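Local coordinates for cytosine deaminase (Klebsiella pneumoniae, PDB 4R85), which probably catalyses the hydrolytic deamination of cytosine and 5-methylcytosine at an iron(II) centre in an amidohydrolase-fold active site, at residues N5-R9 against R46-P50; I168-D173 against Y202-V206; P216-E222 against S247-Y252. All blocks are in the same frame, centred on the assembly; numbering follows the deposited sequence.

How the contacts relate
Contact 1 lies in the small beta domain, where strands 2-7 and 47-57, members of two different sheets, meet; contacts 2 and 3 belong to the barrel that carries the iron site. Contact 2 reaches the same sheet as strand 47-57, though the nearest atoms of contacts 1 and 2 are about 18 Å apart. Contacts 2 and 3 follow in sequence: strand 205-209 starts in contact 2, and the loop after it runs into contact 3. All three are partly buried; contact 1 has no exposed residue, and contact 3 alone touches the second subunit. Contact 1 is mainly backbone pairing and aliphatic contact, contact 2 arginine-to-carbonyl bonds, and contact 3 tyrosines, stacking and water.

Contact 1. Residues N5-R9 against R46-P50; sequences NARLR and RLAIP
Residues 5-9 and 46-50 run side by side, their end-to-end directions 48° apart, joined by a single parallel beta bridge between Arg-7 and Leu-47 (CA-CA 4.4 Å). Residues 46-49 are extended (phi/psi -84/156 at Arg-46 to -136/158 at Ile-49). Asn-5 (60/35) turns the chain through a corner; the Asn-5 amide is hydrogen-bonded to Asp-42. Ala-6 (-99/138) has its CB 4.1 Å from Ala-48 CB and its CA 3.5 Å from Arg-46 O. Arg-7 (-86/149) carries the bridge: Arg-7 N donates to Arg-46 O at 2.9 Å, and Arg-7 O accepts from Ala-48 N at 2.8 Å. Arg-7 CB points sideways, 4.1 Å from Leu-47 CD1 (Leu-47 t, p), and the side chain (m at chi1 to chi3) takes the guanidinium off from 46-50. Leu-8 (m, t) brings CD2 to 3.6 Å from Ala-48 O. Beyond it the segments part, and a water accepts a hydrogen bond from Arg-9 N (2.9 Å) and donates one to Ala-48 O (2.7 Å). Arg-9 (m, t, p) lays CG 3.7 Å from Ile-49 CG2, while its guanidinium forms salt bridges with Asp-346 and Asp-380. The N-terminal sheet of the small beta domain thus meets the start of strand 47-57, which runs on into the barrel. Two direct backbone bonds and one water-mediated link set the junction, with aliphatic contacts around it and the Arg-9 charge paired elsewhere.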
loop_
_atom_site.group_PDB
_atom_site.type_symbol
_atom_site.label_atom_id
_atom_site.label_comp_id
_atom_site.label_asym_id
_atom_site.label_seq_id
_atom_site.Cartn_x
_atom_site.Cartn_y
_atom_site.Cartn_z
ATOM N N ASN A 5 -4.215 28.744 12.848
ATOM C CA ASN A 5 -3.073 27.864 13.083
ATOM C C ASN A 5 -2.975 26.752 12.049
ATOM O O ASN A 5 -2.578 25.626 12.362
ATOM C CB ASN A 5 -3.126 27.261 14.491
ATOM C CG ASN A 5 -2.995 28.305 15.581
ATOM O OD1 ASN A 5 -2.328 29.330 15.408
ATOM N ND2 ASN A 5 -3.628 28.044 16.722
ATOM N N ALA A 6 -3.342 27.065 10.814
ATOM C CA ALA A 6 -3.339 26.063 9.761
ATOM C C ALA A 6 -2.078 26.170 8.927
ATOM O O ALA A 6 -1.627 27.270 8.611
ATOM C CB ALA A 6 -4.557 26.217 8.880
ATOM N N ARG A 7 -1.501 25.025 8.589
ATOM C CA ARG A 7 -0.426 24.998 7.611
ATOM C C ARG A 7 -1.024 24.927 6.217
ATOM O O ARG A 7 -2.103 24.357 6.018
ATOM C CB ARG A 7 0.486 23.797 7.842
ATOM C CG ARG A 7 1.131 23.767 9.217
ATOM C CD ARG A 7 2.306 24.706 9.311
ATOM N NE ARG A 7 3.361 24.330 8.381
ATOM C CZ ARG A 7 4.346 23.485 8.666
ATOM N NH1 ARG A 7 5.260 23.212 7.743
ATOM N NH2 ARG A 7 4.420 22.919 9.867
ATOM N N LEU A 8 -0.324 25.502 5.248
ATOM C CA LEU A 8 -0.674 25.298 3.844
ATOM C C LEU A 8 0.458 24.520 3.194
ATOM O O LEU A 8 1.569 24.471 3.731
ATOM C CB LEU A 8 -0.913 26.635 3.143
ATOM C CG LEU A 8 -2.117 27.409 3.688
ATOM C CD1 LEU A 8 -2.203 28.777 3.026
ATOM C CD2 LEU A 8 -3.422 26.617 3.478
ATOM N N ARG A 9 0.181 23.893 2.057
ATOM C CA ARG A 9 1.151 22.986 1.446
ATOM C C ARG A 9 2.440 23.680 1.027
ATOM O O ARG A 9 2.411 24.738 0.398
ATOM C CB ARG A 9 0.536 22.238 0.257
ATOM C CG ARG A 9 -0.454 21.160 0.668
ATOM C CD ARG A 9 -0.829 20.276 -0.516
ATOM N NE ARG A 9 0.375 19.734 -1.142
ATOM C CZ ARG A 9 0.591 19.705 -2.453
ATOM N NH1 ARG A 9 -0.327 20.179 -3.291
ATOM N NH2 ARG A 9 1.718 19.183 -2.923
ATOM N N ARG A 46 -1.981 21.838 11.943
ATOM C CA ARG A 46 -2.249 20.838 10.919
ATOM C C ARG A 46 -2.463 21.460 9.549
ATOM O O ARG A 46 -2.837 22.625 9.425
ATOM C CB ARG A 46 -3.451 19.991 11.301
ATOM C CG ARG A 46 -3.173 19.085 12.464
ATOM C CD ARG A 46 -4.425 18.410 12.921
ATOM N NE ARG A 46 -4.199 17.649 14.143
ATOM C CZ ARG A 46 -4.650 18.014 15.338
ATOM N NH1 ARG A 46 -5.357 19.127 15.468
ATOM N NH2 ARG A 46 -4.397 17.262 16.402
ATOM N N LEU A 47 -2.221 20.660 8.522
ATOM C CA LEU A 47 -2.364 21.083 7.140
ATOM C C LEU A 47 -3.827 21.297 6.713
ATOM O O LEU A 47 -4.685 20.442 6.947
ATOM C CB LEU A 47 -1.722 20.003 6.277
ATOM C CG LEU A 47 -1.295 20.188 4.838
ATOM C CD1 LEU A 47 -0.395 21.382 4.680
ATOM C CD2 LEU A 47 -0.582 18.913 4.411
ATOM N N ALA A 48 -4.114 22.443 6.096
ATOM C CA ALA A 48 -5.389 22.645 5.408
ATOM C C ALA A 48 -5.160 22.492 3.906
ATOM O O ALA A 48 -4.251 23.107 3.350
ATOM C CB ALA A 48 -5.962 24.029 5.716
ATOM N N ILE A 49 -5.970 21.667 3.252
ATOM C CA ILE A 49 -5.824 21.424 1.814
ATOM C C ILE A 49 -7.186 21.454 1.145
ATOM O O ILE A 49 -8.214 21.273 1.806
ATOM C CB ILE A 49 -5.217 20.034 1.529
ATOM C CG1 ILE A 49 -6.033 18.954 2.243
ATOM C CG2 ILE A 49 -3.765 19.971 1.956
ATOM C CD1 ILE A 49 -5.719 17.554 1.778
ATOM N N PRO A 50 -7.208 21.693 -0.171
ATOM C CA PRO A 50 -8.461 21.495 -0.901
ATOM C C PRO A 50 -8.833 19.999 -0.865
ATOM O O PRO A 50 -7.981 19.163 -0.544
ATOM C CB PRO A 50 -8.108 21.964 -2.317
ATOM C CG PRO A 50 -6.612 21.777 -2.417
ATOM C CD PRO A 50 -6.119 22.158 -1.051
HETATM O O HOH W 1 -2.595 23.734 1.280
#

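Contact 2. Residues I168-D173 against Y202-V206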
loop_
_atom_site.group_PDB
_atom_site.type_symbol
_atom_site.label_atom_id
_atom_site.label_comp_id
_atom_site.label_asym_id
_atom_site.label_seq_id
_atom_site.Cartn_x
_atom_site.Cartn_y
_atom_site.Cartn_z
ATOM N N ILE A 168 -24.578 10.302 -24.008
ATOM C CA ILE A 168 -24.208 11.712 -24.034
ATOM C C ILE A 168 -25.453 12.596 -24.046
ATOM O O ILE A 168 -25.541 13.572 -23.299
ATOM C CB ILE A 168 -23.285 12.020 -25.234
ATOM C CG1 ILE A 168 -21.921 11.356 -25.019
ATOM C CG2 ILE A 168 -23.152 13.528 -25.456
ATOM C CD1 ILE A 168 -21.268 11.710 -23.694
ATOM N N GLU A 169 -26.440 12.245 -24.862
ATOM C CA GLU A 169 -27.652 13.054 -24.899
ATOM C C GLU A 169 -28.405 13.020 -23.567
ATOM O O GLU A 169 -29.038 14.004 -23.176
ATOM C CB GLU A 169 -28.559 12.635 -26.060
ATOM C CG GLU A 169 -27.958 12.957 -27.411
ATOM C CD GLU A 169 -28.835 12.535 -28.572
ATOM O OE1 GLU A 169 -29.744 11.700 -28.366
ATOM O OE2 GLU A 169 -28.611 13.045 -29.691
ATOM N N MET A 170 -28.315 11.893 -22.869
ATOM C CA MET A 170 -28.943 11.745 -21.558
ATOM C C MET A 170 -28.267 12.623 -20.512
ATOM O O MET A 170 -28.863 12.950 -19.483
ATOM C CB MET A 170 -28.908 10.283 -21.105
ATOM C CG MET A 170 -29.984 9.419 -21.739
ATOM S SD MET A 170 -29.670 7.679 -21.393
ATOM C CE MET A 170 -29.861 7.617 -19.615
ATOM N N GLY A 171 -27.017 12.983 -20.771
ATOM C CA GLY A 171 -26.337 13.970 -19.952
ATOM C C GLY A 171 -25.002 13.583 -19.349
ATOM O O GLY A 171 -24.490 14.306 -18.493
ATOM N N ALA A 172 -24.434 12.452 -19.756
ATOM C CA ALA A 172 -23.062 12.148 -19.353
ATOM C C ALA A 172 -22.151 13.324 -19.743
ATOM O O ALA A 172 -22.240 13.841 -20.858
ATOM C CB ALA A 172 -22.580 10.865 -20.002
ATOM N N ASP A 173 -21.299 13.747 -18.812
ATOM C CA ASP A 173 -20.438 14.921 -18.998
ATOM C C ASP A 173 -19.178 14.589 -19.794
ATOM O O ASP A 173 -18.555 15.479 -20.386
ATOM C CB ASP A 173 -19.978 15.476 -17.645
ATOM C CG ASP A 173 -21.042 15.387 -16.575
ATOM O OD1 ASP A 173 -21.811 16.362 -16.422
ATOM O OD2 ASP A 173 -21.106 14.347 -15.879
ATOM N N TYR A 202 -20.831 17.515 -29.201
ATOM C CA TYR A 202 -21.667 17.819 -28.038
ATOM C C TYR A 202 -20.936 18.657 -26.979
ATOM O O TYR A 202 -21.492 18.940 -25.925
ATOM C CB TYR A 202 -22.190 16.530 -27.394
ATOM C CG TYR A 202 -23.228 15.774 -28.207
ATOM C CD1 TYR A 202 -22.848 14.843 -29.171
ATOM C CD2 TYR A 202 -24.590 15.971 -27.991
ATOM C CE1 TYR A 202 -23.797 14.141 -29.914
ATOM C CE2 TYR A 202 -25.548 15.267 -28.731
ATOM C CZ TYR A 202 -25.141 14.360 -29.690
ATOM O OH TYR A 202 -26.086 13.655 -30.423
ATOM N N GLY A 203 -19.699 19.045 -27.260
ATOM C CA GLY A 203 -18.928 19.874 -26.341
ATOM C C GLY A 203 -18.675 19.241 -24.982
ATOM O O GLY A 203 -18.881 19.875 -23.945
ATOM N N ARG A 204 -18.211 17.995 -24.984
ATOM C CA ARG A 204 -17.980 17.270 -23.742
ATOM C C ARG A 204 -16.501 17.011 -23.515
ATOM O O ARG A 204 -15.684 17.148 -24.429
ATOM C CB ARG A 204 -18.744 15.938 -23.750
ATOM C CG ARG A 204 -20.228 16.081 -24.073
ATOM C CD ARG A 204 -21.010 16.774 -22.963
ATOM N NE ARG A 204 -22.279 17.292 -23.467
ATOM C CZ ARG A 204 -23.447 16.666 -23.367
ATOM N NH1 ARG A 204 -24.537 17.222 -23.872
ATOM N NH2 ARG A 204 -23.534 15.489 -22.764
ATOM N N LEU A 205 -16.166 16.638 -22.286
ATOM C CA LEU A 205 -14.813 16.227 -21.947
ATOM C C LEU A 205 -14.587 14.807 -22.462
ATOM O O LEU A 205 -15.526 14.148 -22.903
ATOM C CB LEU A 205 -14.605 16.278 -20.430
ATOM C CG LEU A 205 -14.879 17.630 -19.761
ATOM C CD1 LEU A 205 -14.481 17.590 -18.284
ATOM C CD2 LEU A 205 -14.118 18.735 -20.483
ATOM N N VAL A 206 -13.340 14.349 -22.408
ATOM C CA VAL A 206 -12.977 13.006 -22.865
ATOM C C VAL A 206 -12.118 12.317 -21.814
ATOM O O VAL A 206 -11.183 12.916 -21.290
ATOM C CB VAL A 206 -12.168 13.079 -24.179
ATOM C CG1 VAL A 206 -11.571 11.717 -24.544
ATOM C CG2 VAL A 206 -13.046 13.594 -25.300
HETATM O O HOH W 2 -27.206 16.220 -22.699
#
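Tyr-202, at the end of helix 185-202, directs its ring at helix 160-170. Ile-168 CG2 sits over one face, 4.0 Å from the Tyr-202 ring centroid in a CH-pi contact, and Tyr-202 OH donates to Glu-169 OE2 at 2.7 Å. Gly-203 then leaves the helix with positive phi, bringing Arg-204 against the C-terminal end of helix 160-170. This arginine has the largest buried area of the contact. Arg-204 NH2 donates to two carbonyls, Ile-168 O and Ala-172 O, each at 2.8 Å, while Ile-168 CG2 covers one face of the guanidinium. A water bridges Arg-204 NH1 (3.1 Å, accepting) and Glu-169 O (2.9 Å, donating). The carbonyls reached by NH2 lie before and after Gly-171, which ends helix 160-170 in a Schellman motif. Leu-205 opens the strand, Leu-205 N donating to Asp-173 O at 3.3 Å; Leu-205 also pairs through its backbone with Val-175, so strands 174-175 and 205-209 run parallel as neighbours in a beta-alpha-beta crossover of the barrel, with helix 185-202 between them. A positively charged guanidinium therefore meets carbonyls at the C-terminal end of a helix, joining two consecutive helix-to-strand turns through a side chain as well as the sheet.

Contact 3. Residues P216-E222 against S247-Y252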
loop_
_atom_site.group_PDB
_atom_site.type_symbol
_atom_site.label_atom_id
_atom_site.label_comp_id
_atom_site.label_asym_id
_atom_site.label_seq_id
_atom_site.Cartn_x
_atom_site.Cartn_y
_atom_site.Cartn_z
ATOM N N PRO A 216 3.170 -4.407 -25.699
ATOM C CA PRO A 216 3.986 -3.261 -26.142
ATOM C C PRO A 216 3.493 -2.666 -27.461
ATOM O O PRO A 216 3.882 -1.550 -27.804
ATOM C CB PRO A 216 5.379 -3.875 -26.355
ATOM C CG PRO A 216 5.397 -5.091 -25.513
ATOM C CD PRO A 216 3.988 -5.623 -25.528
ATOM N N GLN A 217 2.655 -3.389 -28.199
ATOM C CA GLN A 217 2.133 -2.823 -29.440
ATOM C C GLN A 217 0.751 -2.179 -29.291
ATOM O O GLN A 217 0.159 -1.737 -30.272
ATOM C CB GLN A 217 2.177 -3.841 -30.581
ATOM C CG GLN A 217 3.596 -4.357 -30.846
ATOM C CD GLN A 217 4.674 -3.256 -30.852
ATOM O OE1 GLN A 217 4.505 -2.174 -31.438
ATOM N NE2 GLN A 217 5.801 -3.549 -30.212
ATOM N N SER A 218 0.250 -2.089 -28.063
ATOM C CA SER A 218 -1.002 -1.380 -27.860
ATOM C C SER A 218 -0.688 0.116 -27.817
ATOM O O SER A 218 -0.235 0.638 -26.795
ATOM C CB SER A 218 -1.689 -1.837 -26.568
ATOM O OG SER A 218 -3.020 -1.349 -26.511
ATOM N N ARG A 219 -0.905 0.798 -28.937
ATOM C CA ARG A 219 -0.464 2.188 -29.055
ATOM C C ARG A 219 -1.606 3.127 -29.450
ATOM O O ARG A 219 -1.449 3.993 -30.307
ATOM C CB ARG A 219 0.683 2.286 -30.070
ATOM C CG ARG A 219 1.968 1.579 -29.632
ATOM C CD ARG A 219 3.018 1.583 -30.749
ATOM N NE ARG A 219 4.275 0.970 -30.323
ATOM C CZ ARG A 219 5.417 1.052 -31.004
ATOM N NH1 ARG A 219 6.513 0.449 -30.551
ATOM N NH2 ARG A 219 5.457 1.719 -32.148
ATOM N N PHE A 220 -2.762 2.963 -28.827
ATOM C CA PHE A 220 -3.871 3.858 -29.124
ATOM C C PHE A 220 -3.683 5.238 -28.500
ATOM O O PHE A 220 -4.295 6.207 -28.931
ATOM C CB PHE A 220 -5.195 3.186 -28.747
ATOM C CG PHE A 220 -5.436 1.946 -29.543
ATOM C CD1 PHE A 220 -5.073 0.701 -29.048
ATOM C CD2 PHE A 220 -5.922 2.032 -30.840
ATOM C CE1 PHE A 220 -5.253 -0.441 -29.816
ATOM C CE2 PHE A 220 -6.107 0.889 -31.607
ATOM C CZ PHE A 220 -5.761 -0.346 -31.093
ATOM N N LEU A 221 -2.810 5.317 -27.499
ATOM C CA LEU A 221 -2.467 6.596 -26.891
ATOM C C LEU A 221 -2.025 7.628 -27.937
ATOM O O LEU A 221 -2.456 8.783 -27.880
ATOM C CB LEU A 221 -1.367 6.405 -25.835
ATOM C CG LEU A 221 -0.898 7.711 -25.190
ATOM C CD1 LEU A 221 -2.068 8.425 -24.502
ATOM C CD2 LEU A 221 0.211 7.408 -24.184
ATOM N N GLU A 222 -1.185 7.224 -28.892
ATOM C CA GLU A 222 -0.732 8.166 -29.930
ATOM C C GLU A 222 -1.896 8.697 -30.766
ATOM O O GLU A 222 -1.892 9.851 -31.174
ATOM C CB GLU A 222 0.343 7.559 -30.842
ATOM C CG GLU A 222 -0.161 6.435 -31.772
ATOM C CD GLU A 222 0.927 5.867 -32.684
ATOM O OE1 GLU A 222 0.595 5.415 -33.810
ATOM O OE2 GLU A 222 2.107 5.847 -32.266
ATOM N N SER A 247 5.408 -0.869 -20.786
ATOM C CA SER A 247 6.119 -1.895 -21.537
ATOM C C SER A 247 6.614 -1.421 -22.917
ATOM O O SER A 247 7.125 -2.233 -23.694
ATOM C CB SER A 247 5.222 -3.135 -21.708
ATOM O OG SER A 247 4.843 -3.664 -20.440
ATOM N N TYR A 248 6.458 -0.130 -23.239
ATOM C CA TYR A 248 6.810 0.346 -24.587
ATOM C C TYR A 248 8.291 0.200 -24.895
ATOM O O TYR A 248 9.149 0.269 -24.009
ATOM C CB TYR A 248 6.441 1.826 -24.817
ATOM C CG TYR A 248 4.989 2.097 -25.134
ATOM C CD1 TYR A 248 4.121 1.060 -25.478
ATOM C CD2 TYR A 248 4.484 3.392 -25.090
ATOM C CE1 TYR A 248 2.789 1.318 -25.758
ATOM C CE2 TYR A 248 3.155 3.659 -25.369
ATOM C CZ TYR A 248 2.313 2.617 -25.699
ATOM O OH TYR A 248 0.990 2.885 -25.974
ATOM N N ASP A 249 8.582 0.010 -26.170
ATOM C CA ASP A 249 9.931 0.208 -26.652
ATOM C C ASP A 249 10.375 1.607 -26.213
ATOM O O ASP A 249 9.613 2.567 -26.313
ATOM C CB ASP A 249 9.963 0.115 -28.170
ATOM C CG ASP A 249 11.336 0.417 -28.728
ATOM O OD1 ASP A 249 12.152 -0.528 -28.822
ATOM O OD2 ASP A 249 11.603 1.599 -29.050
ATOM N N ASN A 250 11.592 1.713 -25.711
ATOM C CA ASN A 250 12.067 2.977 -25.157
ATOM C C ASN A 250 12.339 4.078 -26.166
ATOM O O ASN A 250 12.129 5.251 -25.854
ATOM C CB ASN A 250 13.282 2.748 -24.267
ATOM C CG ASN A 250 12.932 1.959 -23.041
ATOM O OD1 ASN A 250 11.846 2.119 -22.482
ATOM N ND2 ASN A 250 13.830 1.079 -22.625
ATOM N N ALA A 251 12.805 3.713 -27.362
ATOM C CA ALA A 251 13.038 4.701 -28.416
ATOM C C ALA A 251 11.707 5.284 -28.893
ATOM O O ALA A 251 11.561 6.509 -29.051
ATOM C CB ALA A 251 13.806 4.079 -29.580
ATOM N N TYR A 252 10.730 4.408 -29.099
ATOM C CA TYR A 252 9.377 4.852 -29.414
ATOM C C TYR A 252 8.827 5.745 -28.315
ATOM O O TYR A 252 8.239 6.784 -28.594
ATOM C CB TYR A 252 8.438 3.657 -29.599
ATOM C CG TYR A 252 6.984 4.075 -29.703
ATOM C CD1 TYR A 252 6.528 4.836 -30.787
ATOM C CD2 TYR A 252 6.079 3.734 -28.717
ATOM C CE1 TYR A 252 5.195 5.226 -30.880
ATOM C CE2 TYR A 252 4.738 4.109 -28.804
ATOM C CZ TYR A 252 4.308 4.846 -29.880
ATOM O OH TYR A 252 2.985 5.209 -29.936
HETATM O O HOH W 3 6.478 -0.731 -27.964
HETATM O O HOH W 4 0.888 5.074 -27.968
#
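Arg-219 lays its guanidinium flat on the ring of Tyr-252, centres 3.6 Å apart and planes at 2°, with CZ 14° off the ring normal: a parallel cation-pi stack. Arg-219 NH1 also donates to a water at 2.8 Å, which accepts from Asp-249 N (2.9 Å) and donates to Pro-216 O (2.7 Å), linking the two segments beside the stack. Asp-249 is the N-cap of helix 250-263, Asp-249 OD2 accepting from Tyr-252 N at 2.9 Å, a capping bond. Tyr-252 OH donates to Glu-222 OE2 at 2.6 Å. Arg-219 CG also lies 4.0 Å from Tyr-248 CE1, and Tyr-248 OH donates to Ser-218 O at 2.7 Å. A second water donates to Tyr-248 OH (3.0 Å) and Tyr-252 OH (2.9 Å) and accepts from Glu-222 N (3.1 Å). Asn-250 is hydrogen-bonded to Ser-283 of the second subunit. Both segments come from the connections after strands 205-209 and 237-240, near whose ends lie the iron ligands His-209 and His-241. The contact thus joins neighbouring beta-to-alpha loops and helix starts on the catalytic face of a TIM-barrel amidohydrolase, the Ser-218 side chain about 12 Å from bound 5-methylcytosine.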